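Local coordinates for KLLA0F20702p (Kluyveromyces lactis, PDB 5Y5A), which is an Est1 telomerase subunit that probably helps recruit telomerase to chromosome ends by binding Cdc13, at residues A[190-195]-A[224-229]; A[248-253]-A[312-317]; A[415-420]-A[525-530]; A[429-434]-A[498-503]. All coordinates share one frame; numbering follows the deposited sequence.

Contact 1. Residues A[190-195]-A[224-229]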
loop_
_atom_site.group_PDB
_atom_site.type_symbol
_atom_site.label_atom_id
_atom_site.label_comp_id
_atom_site.label_asym_id
_atom_site.label_seq_id
_atom_site.Cartn_x
_atom_site.Cartn_y
_atom_site.Cartn_z
ATOM N N ARG A 190 16.796 -1.254 -1.352
ATOM C CA ARG A 190 16.952 -1.894 -2.651
ATOM C C ARG A 190 17.306 -3.367 -2.499
ATOM O O ARG A 190 16.783 -4.213 -3.229
ATOM C CB ARG A 190 18.008 -1.177 -3.480
ATOM C CG ARG A 190 17.575 0.213 -3.919
ATOM C CD ARG A 190 16.231 0.181 -4.638
ATOM N NE ARG A 190 16.084 1.350 -5.494
ATOM C CZ ARG A 190 15.420 2.449 -5.155
ATOM N NH1 ARG A 190 14.808 2.523 -3.979
ATOM N NH2 ARG A 190 15.360 3.467 -5.998
ATOM N N CYS A 191 18.181 -3.673 -1.544
ATOM C CA CYS A 191 18.567 -5.058 -1.293
ATOM C C CYS A 191 17.349 -5.884 -0.913
ATOM O O CYS A 191 17.144 -6.980 -1.428
ATOM C CB CYS A 191 19.617 -5.147 -0.188
ATOM S SG CYS A 191 21.232 -4.522 -0.649
ATOM N N LEU A 192 16.540 -5.348 -0.008
ATOM C CA LEU A 192 15.330 -6.029 0.410
ATOM C C LEU A 192 14.327 -6.131 -0.741
ATOM O O LEU A 192 13.642 -7.142 -0.879
ATOM C CB LEU A 192 14.710 -5.310 1.606
ATOM C CG LEU A 192 15.582 -5.303 2.868
ATOM C CD1 LEU A 192 15.066 -4.278 3.860
ATOM C CD2 LEU A 192 15.642 -6.685 3.510
ATOM N N LEU A 193 14.251 -5.089 -1.568
ATOM C CA LEU A 193 13.354 -5.095 -2.724
ATOM C C LEU A 193 13.725 -6.173 -3.741
ATOM O O LEU A 193 12.859 -6.899 -4.230
ATOM C CB LEU A 193 13.345 -3.728 -3.419
ATOM C CG LEU A 193 12.491 -3.630 -4.695
ATOM C CD1 LEU A 193 11.000 -3.818 -4.398
ATOM C CD2 LEU A 193 12.715 -2.311 -5.426
ATOM N N TYR A 194 15.006 -6.280 -4.065
ATOM C CA TYR A 194 15.414 -7.174 -5.140
ATOM C C TYR A 194 15.585 -8.614 -4.660
ATOM O O TYR A 194 15.508 -9.554 -5.450
ATOM C CB TYR A 194 16.691 -6.657 -5.798
ATOM C CG TYR A 194 16.470 -5.336 -6.496
ATOM C CD1 TYR A 194 15.373 -5.150 -7.332
ATOM C CD2 TYR A 194 17.339 -4.263 -6.302
ATOM C CE1 TYR A 194 15.151 -3.931 -7.969
ATOM C CE2 TYR A 194 17.126 -3.043 -6.933
ATOM C CZ TYR A 194 16.033 -2.883 -7.765
ATOM O OH TYR A 194 15.822 -1.678 -8.396
ATOM N N ILE A 195 15.809 -8.792 -3.366
ATOM C CA ILE A 195 15.717 -10.125 -2.792
ATOM C C ILE A 195 14.268 -10.586 -2.944
ATOM O O ILE A 195 14.014 -11.714 -3.364
ATOM C CB ILE A 195 16.156 -10.152 -1.312
ATOM C CG1 ILE A 195 17.684 -10.135 -1.215
ATOM C CG2 ILE A 195 15.614 -11.382 -0.611
ATOM C CD1 ILE A 195 18.212 -10.075 0.198
ATOM N N LEU A 224 9.684 -7.896 1.326
ATOM C CA LEU A 224 9.014 -6.712 0.817
ATOM C C LEU A 224 8.397 -5.907 1.964
ATOM O O LEU A 224 8.441 -4.677 1.966
ATOM C CB LEU A 224 7.949 -7.108 -0.205
ATOM C CG LEU A 224 8.454 -7.724 -1.512
ATOM C CD1 LEU A 224 7.289 -8.146 -2.400
ATOM C CD2 LEU A 224 9.353 -6.742 -2.242
ATOM N N ASP A 225 7.832 -6.606 2.944
ATOM C CA ASP A 225 7.265 -5.943 4.112
ATOM C C ASP A 225 8.327 -5.130 4.834
ATOM O O ASP A 225 8.089 -3.990 5.229
ATOM C CB ASP A 225 6.644 -6.961 5.068
ATOM C CG ASP A 225 5.265 -7.405 4.628
ATOM O OD1 ASP A 225 4.931 -7.221 3.436
ATOM O OD2 ASP A 225 4.517 -7.939 5.473
ATOM N N ILE A 226 9.508 -5.718 4.993
ATOM C CA ILE A 226 10.592 -5.020 5.656
ATOM C C ILE A 226 11.040 -3.827 4.815
ATOM O O ILE A 226 11.259 -2.740 5.349
ATOM C CB ILE A 226 11.770 -5.954 5.930
ATOM C CG1 ILE A 226 11.304 -7.123 6.800
ATOM C CG2 ILE A 226 12.880 -5.201 6.634
ATOM C CD1 ILE A 226 12.357 -8.195 7.003
ATOM N N ALA A 227 11.144 -4.020 3.502
ATOM C CA ALA A 227 11.495 -2.926 2.596
ATOM C C ALA A 227 10.508 -1.752 2.700
ATOM O O ALA A 227 10.922 -0.596 2.760
ATOM C CB ALA A 227 11.565 -3.434 1.165
ATOM N N SER A 228 9.211 -2.056 2.717
ATOM C CA SER A 228 8.164 -1.046 2.891
ATOM C C SER A 228 8.257 -0.350 4.236
ATOM O O SER A 228 7.930 0.821 4.372
ATOM C CB SER A 228 6.776 -1.673 2.766
ATOM O OG SER A 228 6.554 -2.168 1.465
ATOM N N THR A 229 8.672 -1.089 5.250
ATOM C CA THR A 229 8.712 -0.522 6.579
ATOM C C THR A 229 9.789 0.566 6.657
ATOM O O THR A 229 9.509 1.677 7.096
ATOM C CB THR A 229 8.935 -1.623 7.634
ATOM O OG1 THR A 229 7.799 -2.497 7.631
ATOM C CG2 THR A 229 9.095 -1.033 9.024
#
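Leu192 lies against Ala227 and Ile226 where helix 179-206 passes helix 218-230, and the contact is made by apolar side chains, with no hydrogen bond across it. The tight part is the meeting of Leu192 CB with Ala227 CB at 3.7 Å, both beta carbons pointing at the opposite helix. Here the short alanine brings the backbones close, the Leu192 and Ala227 CA atoms being 5.4 Å apart. With CG anti to its own carbonyl carbon (chi1 -63°), Leu192 passes beside the methyl, and its CD1 reaches Ile226 CG2 at 3.7 Å, the two side chains crossing at about a right angle. Looser packing follows at Leu193, whose CD1 meets Leu224 CD2 at 4.0 Å, the two side chains crossing obliquely. Leu138 of helix 113-144 and Leu159 of a loop also touch Leu192, extending the apolar packing. The far face of helix 218-230 is the more open one: there Asp225 is exposed and forms a salt bridge with Arg241, and Thr229 OG1 turns back to Asp225 O. Segment axes 8.2 Å apart, running nearly antiparallel at 153°, are characteristic of neighbouring helices in an alpha-helical repeat array, consistent with the TPR-clan families of Est1.

Contact 2. Residues A[248-253]-A[312-317]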
loop_
_atom_site.group_PDB
_atom_site.type_symbol
_atom_site.label_atom_id
_atom_site.label_comp_id
_atom_site.label_asym_id
_atom_site.label_seq_id
_atom_site.Cartn_x
_atom_site.Cartn_y
_atom_site.Cartn_z
ATOM N N THR A 248 -1.743 -15.546 -6.618
ATOM C CA THR A 248 -2.668 -16.269 -5.751
ATOM C C THR A 248 -4.099 -15.885 -6.073
ATOM O O THR A 248 -5.030 -16.305 -5.386
ATOM C CB THR A 248 -2.396 -15.992 -4.259
ATOM O OG1 THR A 248 -2.588 -14.596 -3.977
ATOM C CG2 THR A 248 -0.975 -16.394 -3.899
ATOM N N LYS A 249 -4.250 -15.077 -7.118
ATOM C CA LYS A 249 -5.539 -14.546 -7.543
ATOM C C LYS A 249 -6.248 -13.775 -6.429
ATOM O O LYS A 249 -7.474 -13.813 -6.323
ATOM C CB LYS A 249 -6.438 -15.673 -8.064
ATOM C CG LYS A 249 -5.986 -16.256 -9.404
ATOM C CD LYS A 249 -6.715 -17.555 -9.688
ATOM C CE LYS A 249 -6.620 -17.954 -11.140
ATOM N NZ LYS A 249 -7.376 -19.226 -11.383
ATOM N N ASN A 250 -5.479 -13.080 -5.595
ATOM C CA ASN A 250 -6.070 -12.103 -4.686
ATOM C C ASN A 250 -6.056 -10.740 -5.363
ATOM O O ASN A 250 -5.228 -9.878 -5.054
ATOM C CB ASN A 250 -5.328 -12.061 -3.351
ATOM C CG ASN A 250 -5.507 -13.335 -2.551
ATOM O OD1 ASN A 250 -4.617 -14.186 -2.504
ATOM N ND2 ASN A 250 -6.668 -13.475 -1.925
ATOM N N PHE A 251 -6.981 -10.560 -6.301
ATOM C CA PHE A 251 -6.939 -9.404 -7.181
ATOM C C PHE A 251 -7.341 -8.115 -6.480
ATOM O O PHE A 251 -6.924 -7.043 -6.891
ATOM C CB PHE A 251 -7.812 -9.649 -8.413
ATOM C CG PHE A 251 -7.299 -10.748 -9.291
ATOM C CD1 PHE A 251 -6.021 -10.672 -9.836
ATOM C CD2 PHE A 251 -8.078 -11.864 -9.563
ATOM C CE1 PHE A 251 -5.529 -11.683 -10.637
ATOM C CE2 PHE A 251 -7.594 -12.883 -10.370
ATOM C CZ PHE A 251 -6.313 -12.792 -10.907
ATOM N N GLY A 252 -8.137 -8.209 -5.421
ATOM C CA GLY A 252 -8.443 -7.022 -4.638
ATOM C C GLY A 252 -7.219 -6.550 -3.868
ATOM O O GLY A 252 -6.930 -5.359 -3.827
ATOM N N ASN A 253 -6.504 -7.490 -3.248
ATOM C CA ASN A 253 -5.215 -7.194 -2.629
ATOM C C ASN A 253 -4.252 -6.609 -3.671
ATOM O O ASN A 253 -3.481 -5.697 -3.371
ATOM C CB ASN A 253 -4.594 -8.453 -1.999
ATOM C CG ASN A 253 -5.410 -9.014 -0.822
ATOM O OD1 ASN A 253 -6.456 -8.480 -0.443
ATOM N ND2 ASN A 253 -4.928 -10.116 -0.254
ATOM N N ILE A 312 -15.995 -11.991 -1.445
ATOM C CA ILE A 312 -16.946 -11.027 -1.992
ATOM C C ILE A 312 -16.547 -9.586 -1.653
ATOM O O ILE A 312 -16.629 -8.690 -2.497
ATOM C CB ILE A 312 -18.370 -11.302 -1.487
ATOM C CG1 ILE A 312 -18.874 -12.618 -2.082
ATOM C CG2 ILE A 312 -19.306 -10.156 -1.853
ATOM C CD1 ILE A 312 -20.273 -12.969 -1.696
ATOM N N MET A 313 -16.090 -9.361 -0.429
ATOM C CA MET A 313 -15.696 -8.010 -0.037
ATOM C C MET A 313 -14.398 -7.597 -0.718
ATOM O O MET A 313 -14.217 -6.428 -1.032
ATOM C CB MET A 313 -15.572 -7.903 1.477
ATOM C CG MET A 313 -16.887 -8.174 2.186
ATOM S SD MET A 313 -16.795 -7.875 3.947
ATOM C CE MET A 313 -17.894 -9.157 4.550
ATOM N N GLU A 314 -13.511 -8.554 -0.976
ATOM C CA GLU A 314 -12.283 -8.247 -1.701
ATOM C C GLU A 314 -12.558 -7.960 -3.184
ATOM O O GLU A 314 -11.934 -7.101 -3.780
ATOM C CB GLU A 314 -11.277 -9.394 -1.582
ATOM C CG GLU A 314 -9.962 -9.073 -2.258
ATOM C CD GLU A 314 -9.054 -10.276 -2.400
ATOM O OE1 GLU A 314 -9.296 -11.280 -1.717
ATOM O OE2 GLU A 314 -8.094 -10.208 -3.196
ATOM N N PHE A 315 -13.502 -8.680 -3.775
ATOM C CA PHE A 315 -13.685 -8.608 -5.215
ATOM C C PHE A 315 -14.791 -7.686 -5.705
ATOM O O PHE A 315 -14.634 -7.049 -6.738
ATOM C CB PHE A 315 -13.940 -10.008 -5.767
ATOM C CG PHE A 315 -12.698 -10.819 -5.930
ATOM C CD1 PHE A 315 -12.130 -11.475 -4.849
ATOM C CD2 PHE A 315 -12.081 -10.915 -7.163
ATOM C CE1 PHE A 315 -10.980 -12.219 -5.000
ATOM C CE2 PHE A 315 -10.931 -11.660 -7.320
ATOM C CZ PHE A 315 -10.380 -12.316 -6.237
ATOM N N TYR A 316 -15.912 -7.620 -4.997
ATOM C CA TYR A 316 -17.087 -6.979 -5.573
ATOM C C TYR A 316 -16.980 -5.467 -5.586
ATOM O O TYR A 316 -17.785 -4.801 -6.225
ATOM C CB TYR A 316 -18.367 -7.417 -4.849
ATOM C CG TYR A 316 -18.879 -8.759 -5.340
ATOM C CD1 TYR A 316 -18.026 -9.647 -5.970
ATOM C CD2 TYR A 316 -20.215 -9.129 -5.196
ATOM C CE1 TYR A 316 -18.462 -10.865 -6.424
ATOM C CE2 TYR A 316 -20.671 -10.369 -5.661
ATOM C CZ TYR A 316 -19.780 -11.227 -6.274
ATOM O OH TYR A 316 -20.183 -12.465 -6.746
ATOM N N ILE A 317 -15.982 -4.914 -4.907
ATOM C CA ILE A 317 -15.779 -3.480 -4.987
ATOM C C ILE A 317 -15.029 -3.137 -6.280
ATOM O O ILE A 317 -15.046 -1.998 -6.729
ATOM C CB ILE A 317 -15.001 -2.929 -3.757
ATOM C CG1 ILE A 317 -15.172 -1.408 -3.647
ATOM C CG2 ILE A 317 -13.531 -3.340 -3.810
ATOM C CD1 ILE A 317 -14.370 -0.761 -2.515
#
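Glu314 sends its carboxylate into the start of helix 251-263, where it meets the backbone of Gly252 and Asn253. Its CB points toward that helix, and CG, anti to the backbone N (chi1 -177°), comes to 3.5 Å from Gly252 CA; the absence of a side chain on Gly252 permits this close passage. The chain stays extended beyond CG. CD lies 3.7 Å from Asn253 OD1, with the amide of Asn253 stacked on the carboxylate, their planes 14° apart; that OD1 is hydrogen-bonded to Gln363 NE2. At the tip the oxygens divide the work. OE1 takes a long, weak bond from Asn250 ND2, whose amide is nearly coplanar with the carboxylate. Glu314 OE2 accepts from Asn253 N at 3.1 Å in a fairly straight bond (166°), met from above the carboxylate plane. A weak, bent bond from Gly252 N reaches the same oxygen. Beside the carboxylate, Phe315 puts CE2 3.6 Å from Phe251 CD2, each atom at the edge of the other ring, while its CZ lies 3.3 Å from Lys249 O. Lys249 itself ends the preceding helix in a Schellman motif. Asn250, at the N-cap position, makes no capping bond; first-turn amides instead meet a buried acid, its charge probably stabilised there, in helix N-terminal capping supplied by the neighbouring helix 306-315.

Contact 3. Residues A[415-420]-A[525-530]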
loop_
_atom_site.group_PDB
_atom_site.type_symbol
_atom_site.label_atom_id
_atom_site.label_comp_id
_atom_site.label_asym_id
_atom_site.label_seq_id
_atom_site.Cartn_x
_atom_site.Cartn_y
_atom_site.Cartn_z
ATOM N N LYS A 415 -17.611 1.570 20.612
ATOM C CA LYS A 415 -17.115 1.256 21.954
ATOM C C LYS A 415 -16.110 0.108 21.961
ATOM O O LYS A 415 -15.512 -0.208 22.997
ATOM C CB LYS A 415 -18.277 0.910 22.896
ATOM C CG LYS A 415 -19.224 2.064 23.160
ATOM C CD LYS A 415 -20.311 1.688 24.147
ATOM C CE LYS A 415 -21.299 2.829 24.298
ATOM N NZ LYS A 415 -22.403 2.518 25.246
ATOM N N ASN A 416 -15.928 -0.520 20.805
ATOM C CA ASN A 416 -15.059 -1.693 20.698
ATOM C C ASN A 416 -13.584 -1.319 20.889
ATOM O O ASN A 416 -12.975 -0.687 20.023
ATOM C CB ASN A 416 -15.271 -2.371 19.336
ATOM C CG ASN A 416 -14.605 -3.733 19.238
ATOM O OD1 ASN A 416 -13.496 -3.939 19.728
ATOM N ND2 ASN A 416 -15.287 -4.675 18.591
ATOM N N CYS A 417 -13.016 -1.722 22.019
ATOM C CA CYS A 417 -11.617 -1.438 22.327
ATOM C C CYS A 417 -10.661 -2.506 21.786
ATOM O O CYS A 417 -9.445 -2.343 21.845
ATOM C CB CYS A 417 -11.426 -1.302 23.839
ATOM S SG CYS A 417 -12.347 0.074 24.591
ATOM N N GLU A 418 -11.210 -3.596 21.257
ATOM C CA GLU A 418 -10.386 -4.708 20.789
ATOM C C GLU A 418 -9.895 -4.531 19.352
ATOM O O GLU A 418 -8.816 -4.987 18.999
ATOM C CB GLU A 418 -11.159 -6.023 20.901
ATOM C CG GLU A 418 -11.795 -6.245 22.259
ATOM C CD GLU A 418 -10.780 -6.240 23.380
ATOM O OE1 GLU A 418 -9.784 -6.989 23.280
ATOM O OE2 GLU A 418 -10.974 -5.483 24.357
ATOM N N MET A 419 -10.693 -3.875 18.523
ATOM C CA MET A 419 -10.363 -3.749 17.111
ATOM C C MET A 419 -10.121 -2.288 16.731
ATOM O O MET A 419 -11.029 -1.457 16.795
ATOM C CB MET A 419 -11.480 -4.348 16.255
ATOM C CG MET A 419 -11.803 -5.804 16.574
ATOM S SD MET A 419 -10.457 -6.961 16.221
ATOM C CE MET A 419 -10.299 -6.806 14.443
ATOM N N PHE A 420 -8.893 -1.983 16.327
ATOM C CA PHE A 420 -8.528 -0.609 16.025
ATOM C C PHE A 420 -9.268 -0.104 14.795
ATOM O O PHE A 420 -9.467 1.098 14.654
ATOM C CB PHE A 420 -7.007 -0.478 15.822
ATOM C CG PHE A 420 -6.510 -1.026 14.503
ATOM C CD1 PHE A 420 -6.443 -0.213 13.377
ATOM C CD2 PHE A 420 -6.100 -2.348 14.396
ATOM C CE1 PHE A 420 -5.993 -0.712 12.167
ATOM C CE2 PHE A 420 -5.648 -2.856 13.189
ATOM C CZ PHE A 420 -5.596 -2.037 12.069
ATOM N N THR A 525 -2.732 0.678 26.820
ATOM C CA THR A 525 -3.676 -0.422 26.680
ATOM C C THR A 525 -4.510 -0.219 25.419
ATOM O O THR A 525 -4.568 0.883 24.872
ATOM C CB THR A 525 -4.619 -0.530 27.883
ATOM O OG1 THR A 525 -5.513 0.590 27.883
ATOM C CG2 THR A 525 -3.835 -0.557 29.184
ATOM N N ALA A 526 -5.160 -1.280 24.962
ATOM C CA ALA A 526 -6.056 -1.172 23.819
ATOM C C ALA A 526 -7.155 -0.166 24.133
ATOM O O ALA A 526 -7.602 0.579 23.257
ATOM C CB ALA A 526 -6.650 -2.528 23.472
ATOM N N LYS A 527 -7.568 -0.149 25.397
ATOM C CA LYS A 527 -8.599 0.763 25.883
ATOM C C LYS A 527 -8.138 2.217 25.787
ATOM O O LYS A 527 -8.835 3.073 25.230
ATOM C CB LYS A 527 -8.970 0.421 27.328
ATOM C CG LYS A 527 -9.927 1.411 27.975
ATOM C CD LYS A 527 -10.261 1.012 29.406
ATOM C CE LYS A 527 -11.171 2.036 30.069
ATOM N NZ LYS A 527 -11.374 1.754 31.520
ATOM N N GLU A 528 -6.955 2.485 26.329
ATOM C CA GLU A 528 -6.382 3.817 26.266
ATOM C C GLU A 528 -6.213 4.262 24.820
ATOM O O GLU A 528 -6.552 5.392 24.479
ATOM C CB GLU A 528 -5.053 3.859 27.019
ATOM C CG GLU A 528 -5.247 3.752 28.526
ATOM C CD GLU A 528 -3.970 3.455 29.279
ATOM O OE1 GLU A 528 -4.017 3.421 30.526
ATOM O OE2 GLU A 528 -2.925 3.250 28.629
ATOM N N GLU A 529 -5.727 3.373 23.959
ATOM C CA GLU A 529 -5.576 3.721 22.548
ATOM C C GLU A 529 -6.930 4.060 21.932
ATOM O O GLU A 529 -7.044 5.010 21.158
ATOM C CB GLU A 529 -4.896 2.590 21.776
ATOM C CG GLU A 529 -3.428 2.410 22.153
ATOM C CD GLU A 529 -2.689 1.412 21.271
ATOM O OE1 GLU A 529 -3.349 0.586 20.604
ATOM O OE2 GLU A 529 -1.441 1.458 21.250
ATOM N N HIS A 530 -7.952 3.297 22.300
ATOM C CA HIS A 530 -9.322 3.574 21.869
ATOM C C HIS A 530 -9.784 4.954 22.363
ATOM O O HIS A 530 -10.408 5.720 21.628
ATOM C CB HIS A 530 -10.266 2.478 22.372
ATOM C CG HIS A 530 -11.709 2.727 22.054
ATOM N ND1 HIS A 530 -12.600 3.218 22.984
ATOM C CD2 HIS A 530 -12.415 2.552 20.913
ATOM C CE1 HIS A 530 -13.792 3.342 22.429
ATOM N NE2 HIS A 530 -13.708 2.947 21.172
HETATM O O HOH W 1 -8.380 0.040 20.693
#
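The loop 415-420 runs past the first turn of helix 526-546, bringing Cys417 CA to 5.2 Å from Lys527 CA without any direct hydrogen bond between the segments. One water makes the polar link, donating to Cys417 O at 2.9 Å and to Ala526 O at 2.7 Å, while Ala526 CB presses on the same Cys417 carbonyl oxygen. Cys417 and His530 carry most of the contact. His530 CG is anti to the backbone N (chi1 176°), and the ring lies against the backbone of Lys415 and Asn416: CD2 lies 3.4 Å from Asn416 O, and Lys415 O sits over one face. Cys417 SG approaches the ring obliquely in a sulfur-aromatic contact, 3.5 Å from His530 ND1; its line to the ring centroid is 33° off the normal. The other ring nitrogen, NE2, is hydrogen-bonded to Phe414 O, which probably helps fix the rotation of the imidazole. Both segments carry classic local motifs. Thr525 and Glu528 form a capping box at the N-terminus of the helix, Thr525 OG1 accepting from Glu528 N at 2.8 Å in a nearly straight bond (170°). In the loop, Asn416 OD1 accepts from Glu418 N, an Asx turn, and from Met419 N, three residues on. Asn416 ND2 binds Glu413, and helix 421-433 flanks the pair, with Tyr422 against Asn416 and Leu423 against His530.

Contact 4. Residues A[429-434]-A[498-503]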
loop_
_atom_site.group_PDB
_atom_site.type_symbol
_atom_site.label_atom_id
_atom_site.label_comp_id
_atom_site.label_asym_id
_atom_site.label_seq_id
_atom_site.Cartn_x
_atom_site.Cartn_y
_atom_site.Cartn_z
ATOM N N MET A 429 -11.065 8.776 6.969
ATOM C CA MET A 429 -12.022 9.600 6.238
ATOM C C MET A 429 -11.769 11.090 6.480
ATOM O O MET A 429 -11.645 11.867 5.538
ATOM C CB MET A 429 -13.460 9.242 6.635
ATOM C CG MET A 429 -13.883 7.806 6.281
ATOM S SD MET A 429 -15.615 7.485 6.717
ATOM C CE MET A 429 -15.660 5.694 6.732
ATOM N N MET A 430 -11.673 11.475 7.749
ATOM C CA MET A 430 -11.497 12.871 8.105
ATOM C C MET A 430 -10.153 13.410 7.640
ATOM O O MET A 430 -10.060 14.540 7.174
ATOM C CB MET A 430 -11.644 13.059 9.613
ATOM C CG MET A 430 -12.973 12.570 10.145
ATOM S SD MET A 430 -14.357 13.219 9.187
ATOM C CE MET A 430 -14.136 14.958 9.493
ATOM N N CYS A 431 -9.114 12.603 7.769
ATOM C CA CYS A 431 -7.791 13.032 7.338
ATOM C C CYS A 431 -7.745 13.208 5.829
ATOM O O CYS A 431 -7.092 14.124 5.321
ATOM C CB CYS A 431 -6.730 12.036 7.790
ATOM S SG CYS A 431 -6.348 12.181 9.536
ATOM N N TRP A 432 -8.446 12.339 5.113
ATOM C CA TRP A 432 -8.544 12.480 3.666
ATOM C C TRP A 432 -9.289 13.756 3.314
ATOM O O TRP A 432 -8.823 14.570 2.507
ATOM C CB TRP A 432 -9.260 11.282 3.044
ATOM C CG TRP A 432 -9.406 11.393 1.552
ATOM C CD1 TRP A 432 -8.407 11.625 0.643
ATOM C CD2 TRP A 432 -10.612 11.252 0.792
ATOM N NE1 TRP A 432 -8.922 11.644 -0.635
ATOM C CE2 TRP A 432 -10.271 11.405 -0.571
ATOM C CE3 TRP A 432 -11.947 11.004 1.130
ATOM C CZ2 TRP A 432 -11.219 11.329 -1.591
ATOM C CZ3 TRP A 432 -12.886 10.916 0.113
ATOM C CH2 TRP A 432 -12.516 11.085 -1.229
ATOM N N ILE A 433 -10.453 13.920 3.935
ATOM C CA ILE A 433 -11.333 15.041 3.639
ATOM C C ILE A 433 -10.642 16.385 3.879
ATOM O O ILE A 433 -10.754 17.285 3.049
ATOM C CB ILE A 433 -12.632 14.931 4.456
ATOM C CG1 ILE A 433 -13.473 13.767 3.917
ATOM C CG2 ILE A 433 -13.435 16.218 4.396
ATOM C CD1 ILE A 433 -14.707 13.456 4.727
ATOM N N LYS A 434 -9.892 16.510 4.976
ATOM C CA LYS A 434 -9.200 17.763 5.281
ATOM C C LYS A 434 -8.030 18.055 4.335
ATOM O O LYS A 434 -7.466 19.152 4.364
ATOM C CB LYS A 434 -8.678 17.755 6.718
ATOM C CG LYS A 434 -7.226 17.354 6.839
ATOM C CD LYS A 434 -6.789 17.249 8.291
ATOM C CE LYS A 434 -5.932 18.433 8.688
ATOM N NZ LYS A 434 -5.502 18.334 10.110
ATOM N N LEU A 498 -1.130 10.972 8.725
ATOM C CA LEU A 498 -2.421 11.387 9.280
ATOM C C LEU A 498 -2.225 12.566 10.236
ATOM O O LEU A 498 -1.642 12.419 11.311
ATOM C CB LEU A 498 -3.107 10.226 10.001
ATOM C CG LEU A 498 -3.194 8.921 9.208
ATOM C CD1 LEU A 498 -3.940 7.840 9.989
ATOM C CD2 LEU A 498 -3.840 9.157 7.845
ATOM N N SER A 499 -2.724 13.734 9.843
ATOM C CA SER A 499 -2.447 14.970 10.565
ATOM C C SER A 499 -3.582 15.452 11.497
ATOM O O SER A 499 -3.704 16.652 11.747
ATOM C CB SER A 499 -2.114 16.078 9.558
ATOM O OG SER A 499 -3.205 16.311 8.678
ATOM N N ASP A 500 -4.401 14.534 12.008
ATOM C CA ASP A 500 -5.431 14.916 12.973
ATOM C C ASP A 500 -4.828 15.135 14.362
ATOM O O ASP A 500 -5.196 16.074 15.059
ATOM C CB ASP A 500 -6.552 13.877 13.035
ATOM C CG ASP A 500 -6.034 12.448 13.062
ATOM O OD1 ASP A 500 -4.809 12.246 13.214
ATOM O OD2 ASP A 500 -6.862 11.522 12.930
ATOM N N PHE A 501 -3.901 14.275 14.763
ATOM C CA PHE A 501 -3.118 14.520 15.969
ATOM C C PHE A 501 -2.111 15.628 15.716
ATOM O O PHE A 501 -1.791 15.932 14.567
ATOM C CB PHE A 501 -2.364 13.266 16.416
ATOM C CG PHE A 501 -3.224 12.221 17.053
ATOM C CD1 PHE A 501 -3.538 12.288 18.404
ATOM C CD2 PHE A 501 -3.698 11.156 16.310
ATOM C CE1 PHE A 501 -4.321 11.313 19.000
ATOM C CE2 PHE A 501 -4.482 10.186 16.892
ATOM C CZ PHE A 501 -4.793 10.259 18.240
ATOM N N ASN A 502 -1.597 16.214 16.791
ATOM C CA ASN A 502 -0.436 17.086 16.683
ATOM C C ASN A 502 0.808 16.327 17.134
ATOM O O ASN A 502 1.112 16.269 18.326
ATOM C CB ASN A 502 -0.620 18.361 17.512
ATOM C CG ASN A 502 0.392 19.439 17.158
ATOM O OD1 ASN A 502 1.169 19.294 16.212
ATOM N ND2 ASN A 502 0.377 20.533 17.910
ATOM N N ASP A 503 1.510 15.730 16.174
ATOM C CA ASP A 503 2.687 14.919 16.476
ATOM C C ASP A 503 3.936 15.789 16.486
ATOM O O ASP A 503 5.057 15.296 16.363
ATOM C CB ASP A 503 2.825 13.776 15.466
ATOM C CG ASP A 503 1.684 12.774 15.563
ATOM O OD1 ASP A 503 1.226 12.513 16.698
ATOM O OD2 ASP A 503 1.238 12.255 14.514
#
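Lys434 NZ donates to Ser499 O at 3.0 Å, the firmer of its two bonds to this loop residue; the other, to Ser499 OG, is long and weak. The ammonium group approaches the Ser499 carbonyl from well above its plane, 60° out of it. The lysine chain bends at chi3 (-105°), and its CE lies 3.5 Å from Ser499 OG. Ser499 O also accepts from Arg475. Further out, Cys431 of helix 421-433, three residues earlier, has its SG 3.5 Å from Asp500 OD2 and 3.8 Å from Leu498 CB; the sulfur touches a carboxylate oxygen and, at roughly a right angle to it, an aliphatic carbon. Asp500 OD2 forms a salt bridge with Arg427, and its OD1 accepts from Phe501 N at 2.7 Å, so each carboxylate oxygen has a partner. Leu498 CD2 completes the packing against Cys431 CB at 4.1 Å. Helix 526-546 adds Val536 and Ser540 beside Asp500. The bound peptide also lies close, an aromatic side chain of it packing on Lys434. Cationic groups therefore hold the loop largely through its backbone oxygens and one buried carboxylate, a chemistry that may let Lys434 link this anchoring to the peptide, though its ion pair there is long and weak.

How the contacts relate
Contacts 1 and 4 are buried, contact 2 is partly so and contact 3 lies on the surface, about 24 Å from the chain centre. Chemistry follows place: contact 1 is wholly apolar, contact 2 sets a charged group against a helix start, contact 3 relies on water and an imidazole, and contact 4 mixes a lysine with a buried cysteine. Contacts 3 and 4 are the closest pair, with centres about 19 Å apart; helices 421-433 and 526-546 take part in or flank both. Contacts 1 and 2 precede them in the chain and share no helix with each other. No two contacts touch, the nearest atoms of contacts 3 and 4 being about 6 Å apart.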